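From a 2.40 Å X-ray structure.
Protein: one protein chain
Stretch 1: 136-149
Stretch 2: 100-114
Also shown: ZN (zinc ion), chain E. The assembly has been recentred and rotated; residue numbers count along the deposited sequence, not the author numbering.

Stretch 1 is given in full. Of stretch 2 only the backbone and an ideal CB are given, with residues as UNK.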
ATOM      1  N   GLY A 136       4.729  10.423  -4.388  1.00 46.55           N
ATOM      2  CA  GLY A 136       4.690  10.013  -2.990  1.00 45.85           C
ATOM      3  C   GLY A 136       3.296   9.619  -2.544  1.00 45.48           C
ATOM      4  O   GLY A 136       2.304  10.290  -2.858  1.00 43.52           O
ATOM      5  N   LEU A 137       3.230   8.515  -1.812  1.00 45.32           N
ATOM      6  CA  LEU A 137       1.988   8.058  -1.225  1.00 45.97           C
ATOM      7  C   LEU A 137       2.148   7.977   0.310  1.00 46.13           C
ATOM      8  O   LEU A 137       2.941   7.166   0.830  1.00 45.51           O
ATOM      9  CB  LEU A 137       1.599   6.690  -1.810  1.00 47.18           C
ATOM     10  CG  LEU A 137       1.080   6.658  -3.238  1.00 45.38           C
ATOM     11  CD1 LEU A 137       0.880   5.230  -3.675  1.00 46.53           C
ATOM     12  CD2 LEU A 137      -0.219   7.467  -3.346  1.00 43.02           C
ATOM     13  N   VAL A 138       1.415   8.842   1.020  1.00 45.60           N
ATOM     14  CA  VAL A 138       1.421   8.848   2.480  1.00 45.42           C
ATOM     15  C   VAL A 138       0.375   7.878   2.985  1.00 45.56           C
ATOM     16  O   VAL A 138      -0.819   8.047   2.708  1.00 45.36           O
ATOM     17  CB  VAL A 138       1.106  10.240   3.022  1.00 46.29           C
ATOM     18  CG1 VAL A 138       0.935  10.201   4.518  1.00 42.59           C
ATOM     19  CG2 VAL A 138       2.211  11.244   2.601  1.00 48.80           C
ATOM     20  N   GLU A 139       0.814   6.854   3.707  1.00 45.70           N
ATOM     21  CA  GLU A 139      -0.104   5.840   4.242  1.00 45.79           C
ATOM     22  C   GLU A 139      -0.248   5.984   5.745  1.00 45.29           C
ATOM     23  O   GLU A 139       0.648   5.580   6.487  1.00 45.35           O
ATOM     24  CB  GLU A 139       0.416   4.436   3.975  1.00 46.72           C
ATOM     25  CG  GLU A 139      -0.453   3.328   4.577  1.00 46.83           C
ATOM     26  CD  GLU A 139      -0.166   1.972   3.977  1.00 47.02           C
ATOM     27  OE1 GLU A 139       0.951   1.784   3.459  1.00 47.41           O
ATOM     28  OE2 GLU A 139      -1.055   1.094   4.031  1.00 51.89           O
ATOM     29  N   PRO A 140      -1.362   6.560   6.207  1.00 44.84           N
ATOM     30  CA  PRO A 140      -1.659   6.513   7.625  1.00 45.01           C
ATOM     31  C   PRO A 140      -1.781   5.071   8.161  1.00 46.24           C
ATOM     32  O   PRO A 140      -2.312   4.176   7.475  1.00 46.28           O
ATOM     33  CB  PRO A 140      -3.014   7.228   7.746  1.00 45.47           C
ATOM     34  CG  PRO A 140      -3.227   7.964   6.497  1.00 45.87           C
ATOM     35  CD  PRO A 140      -2.371   7.316   5.441  1.00 46.68           C
ATOM     36  N   LEU A 141      -1.261   4.872   9.378  1.00 45.93           N
ATOM     37  CA  LEU A 141      -1.349   3.607  10.089  1.00 45.53           C
ATOM     38  C   LEU A 141      -2.332   3.770  11.219  1.00 45.21           C
ATOM     39  O   LEU A 141      -2.232   4.707  12.005  1.00 43.97           O
ATOM     40  CB  LEU A 141      -0.003   3.207  10.676  1.00 45.75           C
ATOM     41  CG  LEU A 141       1.182   3.233   9.728  1.00 45.26           C
ATOM     42  CD1 LEU A 141       2.445   3.009  10.494  1.00 47.83           C
ATOM     43  CD2 LEU A 141       1.037   2.210   8.630  1.00 47.09           C
ATOM     44  N   GLY A 142      -3.278   2.847  11.308  1.00 46.14           N
ATOM     45  CA  GLY A 142      -4.378   2.953  12.276  1.00 45.11           C
ATOM     46  C   GLY A 142      -4.053   2.587  13.718  1.00 44.25           C
ATOM     47  O   GLY A 142      -4.853   2.850  14.612  1.00 43.48           O
ATOM     48  N   PHE A 143      -2.899   1.974  13.961  1.00 44.27           N
ATOM     49  CA  PHE A 143      -2.520   1.598  15.313  1.00 44.30           C
ATOM     50  C   PHE A 143      -2.653   2.771  16.274  1.00 44.89           C
ATOM     51  O   PHE A 143      -2.369   3.918  15.926  1.00 45.18           O
ATOM     52  CB  PHE A 143      -1.093   1.078  15.383  1.00 43.55           C
ATOM     53  CG  PHE A 143      -0.850  -0.065  14.478  1.00 46.99           C
ATOM     54  CD1 PHE A 143      -1.374  -1.317  14.777  1.00 42.28           C
ATOM     55  CD2 PHE A 143      -0.147   0.114  13.288  1.00 45.34           C
ATOM     56  CE1 PHE A 143      -1.195  -2.358  13.931  1.00 39.38           C
ATOM     57  CE2 PHE A 143       0.044  -0.936  12.433  1.00 43.73           C
ATOM     58  CZ  PHE A 143      -0.480  -2.182  12.757  1.00 43.54           C
ATOM     59  N   ARG A 144      -3.072   2.480  17.503  1.00 45.10           N
ATOM     60  CA  ARG A 144      -3.127   3.512  18.548  1.00 45.28           C
ATOM     61  C   ARG A 144      -1.803   4.220  18.806  1.00 45.26           C
ATOM     62  O   ARG A 144      -1.801   5.383  19.226  1.00 44.08           O
ATOM     63  CB  ARG A 144      -3.605   2.976  19.883  1.00 44.46           C
ATOM     64  CG  ARG A 144      -5.089   3.013  20.033  1.00 46.68           C
ATOM     65  CD  ARG A 144      -5.571   2.078  21.123  1.00 45.15           C
ATOM     66  NE  ARG A 144      -6.959   2.401  21.439  1.00 50.53           N
ATOM     67  CZ  ARG A 144      -7.419   2.829  22.622  1.00 52.77           C
ATOM     68  NH1 ARG A 144      -6.619   2.963  23.692  1.00 49.86           N
ATOM     69  NH2 ARG A 144      -8.719   3.101  22.742  1.00 52.55           N
ATOM     70  N   VAL A 145      -0.693   3.517  18.579  1.00 45.04           N
ATOM     71  CA  VAL A 145       0.645   4.106  18.762  1.00 44.84           C
ATOM     72  C   VAL A 145       1.158   4.892  17.539  1.00 44.50           C
ATOM     73  O   VAL A 145       2.254   5.436  17.565  1.00 45.41           O
ATOM     74  CB  VAL A 145       1.635   3.052  19.246  1.00 44.54           C
ATOM     75  CG1 VAL A 145       1.219   2.586  20.636  1.00 39.35           C
ATOM     76  CG2 VAL A 145       1.702   1.861  18.256  1.00 43.43           C
ATOM     77  N   SER A 146       0.344   4.959  16.489  1.00 45.02           N
ATOM     78  CA  SER A 146       0.700   5.650  15.250  1.00 44.78           C
ATOM     79  C   SER A 146       0.626   7.154  15.417  1.00 44.47           C
ATOM     80  O   SER A 146      -0.303   7.679  16.024  1.00 42.84           O
ATOM     81  CB  SER A 146      -0.220   5.232  14.111  1.00 43.78           C
ATOM     82  OG  SER A 146      -0.103   6.108  13.013  1.00 40.14           O
ATOM     83  N   SER A 147       1.627   7.840  14.866  1.00 44.65           N
ATOM     84  CA  SER A 147       1.674   9.296  14.908  1.00 44.88           C
ATOM     85  C   SER A 147       0.761   9.949  13.872  1.00 44.85           C
ATOM     86  O   SER A 147       0.584  11.153  13.892  1.00 45.03           O
ATOM     87  CB  SER A 147       3.110   9.799  14.696  1.00 45.14           C
ATOM     88  OG  SER A 147       3.548   9.556  13.371  1.00 39.46           O
ATOM     89  N   LEU A 148       0.209   9.164  12.954  1.00 45.41           N
ATOM     90  CA  LEU A 148      -0.634   9.686  11.881  1.00 45.76           C
ATOM     91  C   LEU A 148      -1.631   8.590  11.451  1.00 45.87           C
ATOM     92  O   LEU A 148      -1.288   7.686  10.691  1.00 47.14           O
ATOM     93  CB  LEU A 148       0.244  10.162  10.698  1.00 44.15           C
ATOM     94  CG  LEU A 148      -0.462  10.686   9.433  1.00 46.96           C
ATOM     95  CD1 LEU A 148      -1.338  11.926   9.719  1.00 50.26           C
ATOM     96  CD2 LEU A 148       0.521  11.008   8.311  1.00 46.37           C
ATOM     97  N   ARG A 149      -2.850   8.678  11.969  1.00 45.57           N
ATOM     98  CA  ARG A 149      -3.861   7.631  11.842  1.00 45.55           C
ATOM     99  C   ARG A 149      -5.023   7.963  10.908  1.00 45.61           C
ATOM    100  O   ARG A 149      -5.662   7.064  10.351  1.00 46.63           O
ATOM    101  CB  ARG A 149      -4.439   7.372  13.227  1.00 45.43           C
ATOM    102  CG  ARG A 149      -3.382   7.191  14.274  1.00 43.07           C
ATOM    103  CD  ARG A 149      -4.017   7.027  15.621  1.00 45.46           C
ATOM    104  NE  ARG A 149      -4.881   5.857  15.667  1.00 43.24           N
ATOM    105  CZ  ARG A 149      -5.939   5.726  16.451  1.00 42.90           C
ATOM    106  NH1 ARG A 149      -6.302   6.706  17.266  1.00 41.48           N
ATOM    107  NH2 ARG A 149      -6.642   4.597  16.413  1.00 42.56           N
ATOM    108  N   UNK A 100       6.378   3.867 -10.207  1.00 46.64           N
ATOM    109  CA  UNK A 100       5.704   5.150 -10.308  1.00 47.73           C
ATOM    110  C   UNK A 100       5.762   5.926  -8.985  1.00 46.50           C
ATOM    111  O   UNK A 100       5.925   7.143  -8.966  1.00 45.16           O
ATOM    112  CB  UNK A 100       4.249   4.942 -10.734  1.00 47.73           C
ATOM    113  N   UNK A 101       5.605   5.203  -7.885  1.00 45.29           N
ATOM    114  CA  UNK A 101       5.435   5.825  -6.592  1.00 45.51           C
ATOM    115  C   UNK A 101       6.266   5.104  -5.521  1.00 45.89           C
ATOM    116  O   UNK A 101       6.634   3.911  -5.673  1.00 44.19           O
ATOM    117  CB  UNK A 101       3.955   5.836  -6.206  1.00 45.51           C
ATOM    118  N   UNK A 102       6.563   5.840  -4.448  1.00 45.36           N
ATOM    119  CA  UNK A 102       7.142   5.250  -3.251  1.00 45.34           C
ATOM    120  C   UNK A 102       6.232   5.595  -2.071  1.00 46.23           C
ATOM    121  O   UNK A 102       5.743   6.739  -1.922  1.00 45.21           O
ATOM    122  CB  UNK A 102       8.570   5.748  -3.019  1.00 45.34           C
ATOM    123  N   UNK A 103       6.003   4.583  -1.237  1.00 46.27           N
ATOM    124  CA  UNK A 103       5.104   4.708  -0.094  1.00 45.92           C
ATOM    125  C   UNK A 103       5.827   5.225   1.140  1.00 45.25           C
ATOM    126  O   UNK A 103       6.943   4.793   1.451  1.00 44.45           O
ATOM    127  CB  UNK A 103       4.451   3.359   0.214  1.00 45.92           C
ATOM    128  N   UNK A 104       5.158   6.116   1.865  1.00 46.52           N
ATOM    129  CA  UNK A 104       5.700   6.744   3.086  1.00 46.27           C
ATOM    130  C   UNK A 104       4.837   6.385   4.312  1.00 45.90           C
ATOM    131  O   UNK A 104       3.607   6.568   4.306  1.00 45.15           O
ATOM    132  CB  UNK A 104       5.769   8.263   2.918  1.00 46.27           C
ATOM    133  N   UNK A 105       5.482   5.865   5.352  1.00 45.64           N
ATOM    134  CA  UNK A 105       4.780   5.451   6.554  1.00 46.65           C
ATOM    135  C   UNK A 105       5.227   6.255   7.752  1.00 45.81           C
ATOM    136  O   UNK A 105       6.439   6.440   7.952  1.00 45.60           O
ATOM    137  CB  UNK A 105       4.995   3.959   6.813  1.00 46.65           C
ATOM    138  N   UNK A 106       4.263   6.666   8.605  1.00 45.44           N
ATOM    139  CA  UNK A 106       4.557   7.541   9.745  1.00 44.47           C
ATOM    140  C   UNK A 106       5.166   6.782  10.897  1.00 44.70           C
ATOM    141  O   UNK A 106       4.993   5.577  10.993  1.00 45.14           O
ATOM    142  CB  UNK A 106       3.286   8.251  10.217  1.00 44.47           C
ATOM    143  N   UNK A 107       5.849   7.502  11.777  1.00 44.87           N
ATOM    144  CA  UNK A 107       6.366   6.928  13.017  1.00 45.11           C
ATOM    145  C   UNK A 107       5.236   6.225  13.776  1.00 45.34           C
ATOM    146  O   UNK A 107       4.104   6.709  13.828  1.00 44.65           O
ATOM    147  CB  UNK A 107       7.007   8.011  13.888  1.00 45.11           C
ATOM    148  N   UNK A 108       5.553   5.073  14.354  1.00 44.57           N
ATOM    149  CA  UNK A 108       4.528   4.220  14.965  1.00 44.83           C
ATOM    150  C   UNK A 108       5.118   3.557  16.202  1.00 45.07           C
ATOM    151  O   UNK A 108       5.177   2.345  16.309  1.00 45.34           O
ATOM    152  CB  UNK A 108       4.017   3.169  13.977  1.00 44.83           C
ATOM    153  N   UNK A 109       5.598   4.379  17.126  1.00 45.79           N
ATOM    154  CA  UNK A 109       6.217   3.881  18.368  1.00 46.06           C
ATOM    155  C   UNK A 109       5.590   4.494  19.643  1.00 45.93           C
ATOM    156  O   UNK A 109       6.164   4.413  20.740  1.00 43.86           O
ATOM    157  CB  UNK A 109       7.717   4.180  18.345  1.00 46.06           C
ATOM    158  N   UNK A 110       4.419   5.116  19.493  1.00 45.73           N
ATOM    159  CA  UNK A 110       3.706   5.682  20.642  1.00 44.97           C
ATOM    160  C   UNK A 110       4.124   7.093  21.009  1.00 44.77           C
ATOM    161  O   UNK A 110       3.650   7.654  21.993  1.00 43.98           O
ATOM    162  CB  UNK A 110       3.905   4.778  21.861  1.00 44.97           C
ATOM    163  N   UNK A 111       5.007   7.664  20.202  1.00 44.86           N
ATOM    164  CA  UNK A 111       5.529   8.994  20.422  1.00 45.79           C
ATOM    165  C   UNK A 111       4.823   9.983  19.506  1.00 44.66           C
ATOM    166  O   UNK A 111       4.513   9.678  18.358  1.00 44.33           O
ATOM    167  CB  UNK A 111       7.042   9.027  20.195  1.00 45.79           C
ATOM    168  N   UNK A 112       4.550  11.164  20.039  1.00 44.34           N
ATOM    169  CA  UNK A 112       3.878  12.211  19.294  1.00 44.15           C
ATOM    170  C   UNK A 112       4.830  12.785  18.273  1.00 44.90           C
ATOM    171  O   UNK A 112       5.940  13.118  18.600  1.00 43.99           O
ATOM    172  CB  UNK A 112       3.356  13.306  20.226  1.00 44.15           C
ATOM    173  N   UNK A 113       4.373  12.928  17.038  1.00 45.09           N
ATOM    174  CA  UNK A 113       5.056  13.758  16.067  1.00 45.48           C
ATOM    175  C   UNK A 113       4.143  14.955  15.786  1.00 44.87           C
ATOM    176  O   UNK A 113       3.039  14.768  15.299  1.00 44.25           O
ATOM    177  CB  UNK A 113       5.385  12.980  14.792  1.00 45.48           C
ATOM    178  N   UNK A 114       4.602  16.187  16.086  1.00 45.14           N
ATOM    179  CA  UNK A 114       3.687  17.320  15.914  1.00 45.55           C
ATOM    180  C   UNK A 114       3.315  17.482  14.449  1.00 46.12           C
ATOM    181  O   UNK A 114       4.156  17.178  13.569  1.00 45.88           O
ATOM    182  CB  UNK A 114       4.315  18.610  16.445  1.00 45.55           C
TER
HETATM  183 ZN    ZN E 300      -0.896  -0.850   3.209  1.00 45.13          ZN

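Position 100 has no atom of stretch 1 within 5.5 Å of its ideal CB, so this contact sets no preference; the residue is Arg 100.

At 101 the CB points toward stretch 1, 4.0 Å from Leu 137 CD1. A small or modest apolar group suits. Ala 101 meets it by CB alone.

Positions 102 to 104 form a parallel ladder with Gly 136 to Val 138. Leu 137 N donates to the O of 102 (3.1 Å), and the N of 104 donates to Leu 137 O (2.7 Å). The CB of 102 lies on the Val 138 face with no atom of stretch 1 within 5.5 Å, so this contact leaves the choice open; it is Leu 102.

The CB of 103 shares the Leu 137 face, favouring a compact apolar group, though a polar donor could also suit near Glu 139 OE1, 5.0 Å from that CB. Val 103 places CG2 4.5 Å from Leu 137 CB and CG1 3.7 Å from Glu 139 OE1, the carboxylate whose OE2 binds zinc at 2.1 Å.

At 104 the CB is on the Val 138 face, and Gly 136, lacking a side chain, leaves room beside it. A branched or longer apolar chain fits. Leu 104 brings CD1 to 4.3 Å from Val 138 CG2, while its O accepts from Glu 139 N (2.9 Å).

The CB of 105 points sideways, 4.6 Å from Leu 141 CD1; small or medium residues suit. Cys 105 sets SG 4.4 Å from Leu 141 CD2.

At 106 the CB points toward Leu 148 CB (3.6 Å), and phi of -79° admits proline among other apolar residues. Pro 106 packs CD 3.6 Å from Leu 141 CG.

The CB of 107 points sideways, 3.8 Å from Ser 147 OG; apolar or polar chains that turn away beyond CB would suit. Leu 107 touches Ser 147 OG with its CB, at 3.9 Å, and its O accepts from Ser 147 N (2.9 Å).

The CB of 108 also points sideways, 3.8 Å from Leu 141 CD1. Medium polar or apolar chains could reach across. The end of Asn 108 comes nearer: OD1 lies 3.4 Å from Phe 143 CB and 3.3 Å from Ser 146 CB.

Position 109 points away; Asp 109 OD1 accepts from the N of 111 (3.0 Å).

At 110 phi is +86°, and a CB would jam against the preceding carbonyl O. Glycine is indicated, and Gly 110 N donates to Val 145 O (2.9 Å).

Positions 111, 112 and 114 point away: Thr 111, Ile 112 and Pro 114. At 113 the CB faces Ser 147 CB, suiting a small or branched group; Val 113 places CG2 3.8 Å from Ser 147 CB.

Stretch 2 (100-114) RALVLCPLNDGTIVP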
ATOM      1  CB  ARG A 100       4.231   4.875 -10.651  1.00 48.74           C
ATOM      2  CG  ARG A 100       3.380   6.114 -10.888  1.00 52.44           C
ATOM      3  CD  ARG A 100       2.088   5.737 -11.669  1.00 53.51           C
ATOM      4  NE  ARG A 100       0.905   5.597 -10.804  1.00 56.29           N
ATOM      5  CZ  ARG A 100      -0.201   4.935 -11.135  1.00 54.71           C
ATOM      6  NH1 ARG A 100      -0.319   4.302 -12.301  1.00 56.88           N
ATOM      7  NH2 ARG A 100      -1.204   4.898 -10.282  1.00 61.58           N
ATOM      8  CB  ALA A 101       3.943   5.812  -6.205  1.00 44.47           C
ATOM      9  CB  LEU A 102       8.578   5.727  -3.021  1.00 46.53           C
ATOM     10  CG  LEU A 102       9.325   5.425  -1.717  1.00 45.18           C
ATOM     11  CD1 LEU A 102       9.617   3.952  -1.587  1.00 47.78           C
ATOM     12  CD2 LEU A 102      10.605   6.202  -1.670  1.00 44.95           C
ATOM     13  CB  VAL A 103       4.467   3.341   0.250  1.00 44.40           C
ATOM     14  CG1 VAL A 103       3.612   3.445   1.511  1.00 48.25           C
ATOM     15  CG2 VAL A 103       3.641   2.828  -0.904  1.00 45.30           C
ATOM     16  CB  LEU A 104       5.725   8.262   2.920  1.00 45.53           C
ATOM     17  CG  LEU A 104       6.585   8.790   1.768  1.00 47.84           C
ATOM     18  CD1 LEU A 104       6.197  10.201   1.399  1.00 50.23           C
ATOM     19  CD2 LEU A 104       8.066   8.756   2.115  1.00 49.39           C
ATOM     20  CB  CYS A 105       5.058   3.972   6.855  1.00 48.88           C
ATOM     21  SG  CYS A 105       4.230   2.839   5.718  1.00 54.47           S
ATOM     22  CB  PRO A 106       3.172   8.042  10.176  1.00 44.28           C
ATOM     23  CG  PRO A 106       2.254   6.863   9.867  1.00 43.91           C
ATOM     24  CD  PRO A 106       2.836   6.273   8.573  1.00 44.76           C
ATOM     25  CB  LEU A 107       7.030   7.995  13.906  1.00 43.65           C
ATOM     26  CG  LEU A 107       7.681   7.490  15.203  1.00 45.78           C
ATOM     27  CD1 LEU A 107       8.993   6.738  14.923  1.00 45.49           C
ATOM     28  CD2 LEU A 107       7.928   8.612  16.192  1.00 44.76           C
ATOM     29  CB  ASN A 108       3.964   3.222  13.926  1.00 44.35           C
ATOM     30  CG  ASN A 108       2.835   2.336  14.468  1.00 43.61           C
ATOM     31  OD1 ASN A 108       1.833   2.811  14.976  1.00 46.40           O
ATOM     32  ND2 ASN A 108       3.000   1.027  14.320  1.00 43.69           N
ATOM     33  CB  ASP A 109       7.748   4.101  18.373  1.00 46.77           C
ATOM     34  CG  ASP A 109       8.152   5.574  18.555  1.00 48.79           C
ATOM     35  OD1 ASP A 109       7.263   6.434  18.743  1.00 46.58           O
ATOM     36  OD2 ASP A 109       9.370   5.859  18.497  1.00 48.33           O
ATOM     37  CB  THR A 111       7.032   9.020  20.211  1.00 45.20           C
ATOM     38  OG1 THR A 111       7.650   8.481  21.382  1.00 49.13           O
ATOM     39  CG2 THR A 111       7.539  10.405  20.017  1.00 48.74           C
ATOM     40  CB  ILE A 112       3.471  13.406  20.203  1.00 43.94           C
ATOM     41  CG1 ILE A 112       2.356  13.000  21.166  1.00 42.33           C
ATOM     42  CG2 ILE A 112       3.067  14.653  19.352  1.00 42.30           C
ATOM     43  CD1 ILE A 112       2.147  13.975  22.314  1.00 42.77           C
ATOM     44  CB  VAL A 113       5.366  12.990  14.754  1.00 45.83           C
ATOM     45  CG1 VAL A 113       5.965  13.931  13.698  1.00 43.93           C
ATOM     46  CG2 VAL A 113       6.331  11.849  15.014  1.00 48.27           C
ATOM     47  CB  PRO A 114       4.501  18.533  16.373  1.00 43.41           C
ATOM     48  CG  PRO A 114       5.672  17.982  17.063  1.00 46.43           C
ATOM     49  CD  PRO A 114       5.937  16.627  16.516  1.00 44.93           C
TER
HETATM   50  O   HOH W   1       4.244   7.408  17.046  1.00 30.88           O
HETATM   51  O   HOH W   2       1.611  12.381  16.326  1.00 35.65           O
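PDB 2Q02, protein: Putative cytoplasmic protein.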